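PDB 5KKO: uncharacterised protein from Vibrio cholerae, which is of unknown function but forms a small helical chain found in a six-chain assembly. Local coordinates for residues S25-P28 with E29-L32. Sequence-based numbering, arbitrary orientation.
Sequences SLTP and EQRL. Unlike the reference sequence in segment 29-32: L32 (reference Ile).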
# COMPACT_ATOMS: atom_id res chain seq x y z
N SER C 25 -18.33 2.00 -29.69
CA SER C 25 -18.83 3.24 -30.25
C SER C 25 -18.31 4.48 -29.56
O SER C 25 -18.71 5.60 -29.93
CB SER C 25 -20.36 3.28 -30.20
OG SER C 25 -20.83 3.12 -28.85
N LEU C 26 -17.40 4.30 -28.59
CA LEU C 26 -16.67 5.41 -28.00
C LEU C 26 -15.24 5.24 -28.46
O LEU C 26 -14.74 4.12 -28.51
CB LEU C 26 -16.69 5.33 -26.45
CG LEU C 26 -18.08 5.65 -25.86
CD1 LEU C 26 -17.90 5.51 -24.36
CD2 LEU C 26 -18.58 7.06 -26.22
N THR C 27 -14.55 6.36 -28.73
CA THR C 27 -13.16 6.22 -29.13
C THR C 27 -12.32 5.85 -27.90
O THR C 27 -12.77 6.06 -26.77
CB THR C 27 -12.63 7.50 -29.68
OG1 THR C 27 -12.59 8.48 -28.65
CG2 THR C 27 -13.44 8.03 -30.89
N PRO C 28 -11.13 5.35 -28.10
CA PRO C 28 -10.26 5.05 -26.92
C PRO C 28 -10.09 6.25 -26.03
O PRO C 28 -10.15 6.09 -24.79
CB PRO C 28 -8.94 4.62 -27.57
CG PRO C 28 -9.46 3.89 -28.83
CD PRO C 28 -10.53 4.85 -29.36
N GLU C 29 -9.89 7.42 -26.59
CA GLU C 29 -9.72 8.59 -25.77
C GLU C 29 -10.98 8.92 -24.93
O GLU C 29 -10.88 9.30 -23.80
CB GLU C 29 -9.29 9.81 -26.64
CG GLU C 29 -7.96 9.61 -27.40
CD GLU C 29 -8.03 9.07 -28.86
OE1 GLU C 29 -7.09 9.46 -29.69
OE2 GLU C 29 -8.96 8.25 -29.18
N GLN C 30 -12.13 8.79 -25.55
CA GLN C 30 -13.38 9.03 -24.81
C GLN C 30 -13.53 8.03 -23.70
O GLN C 30 -14.04 8.35 -22.62
CB GLN C 30 -14.57 8.96 -25.78
CG GLN C 30 -14.70 10.17 -26.75
CD GLN C 30 -15.85 9.95 -27.73
OE1 GLN C 30 -16.06 8.81 -28.25
NE2 GLN C 30 -16.59 11.00 -27.98
N ARG C 31 -13.19 6.76 -23.99
CA ARG C 31 -13.30 5.73 -22.94
C ARG C 31 -12.38 6.07 -21.77
O ARG C 31 -12.75 5.92 -20.61
CB ARG C 31 -12.91 4.35 -23.51
CG ARG C 31 -13.96 3.86 -24.55
CD ARG C 31 -13.56 2.50 -25.05
NE ARG C 31 -13.34 2.58 -26.50
CZ ARG C 31 -12.70 1.71 -27.24
NH1 ARG C 31 -12.11 0.63 -26.76
NH2 ARG C 31 -12.67 1.98 -28.54
N LEU C 32 -11.17 6.52 -22.09
CA LEU C 32 -10.25 6.91 -21.02
C LEU C 32 -10.79 8.08 -20.22
O LEU C 32 -10.62 8.10 -18.99
CB LEU C 32 -8.87 7.30 -21.61
CG LEU C 32 -8.07 6.08 -22.07
CD1 LEU C 32 -6.83 6.53 -22.89
CD2 LEU C 32 -7.56 5.23 -20.85
O HOH W 1 -17.81 8.25 -30.23
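R31 reaches back from the first turn of its helix to P28 and to the carbonyl of L26. Its chain bends at chi3 (-119°), which turns the guanidinium side-on to L26 O. R31 NE donates to L26 O at 2.9 Å from above the carbonyl plane, and R31 NH2 donates to the same oxygen at 3.0 Å within it. The oxygen itself lies close to the guanidinium plane, at its edge. P28 runs alongside R31, pointing the same way, and lies over one face, toward the rim of the guanidinium, with P28 CG 3.7 Å from R31 NH2. Nearer the backbone of R31, L26 CB rests against the start of the arginine chain, 3.6 Å from R31 CG.

T27 is the N-cap of helix 28-43, and with Q30 it forms a capping box. Q30 N donates to T27 OG1 at 3.1 Å; a chi1 of 66° puts this hydroxyl between the backbone N and the carbonyl carbon of T27, facing the helix's first turn. In return the extended Q30 side chain comes back past T27, and its OE1 accepts a hydrogen bond from T27 N at 2.9 Å, in the amide plane and on a lone pair, in a nearly straight bond (168°). Q30 OE1 also accepts from a water that donates to S25 O, tying the cap to the preceding loop. Behind the cap the regular helical bonds begin with R31 N to T27 O and L32 N to P28 O.

R31 NH1 donates to T21 O, the residue just after helix 11-20, so the arginine bridges both ends of the connecting loop. A second subunit packs here too, its P28 against P28 and its L32 against R31 and L32.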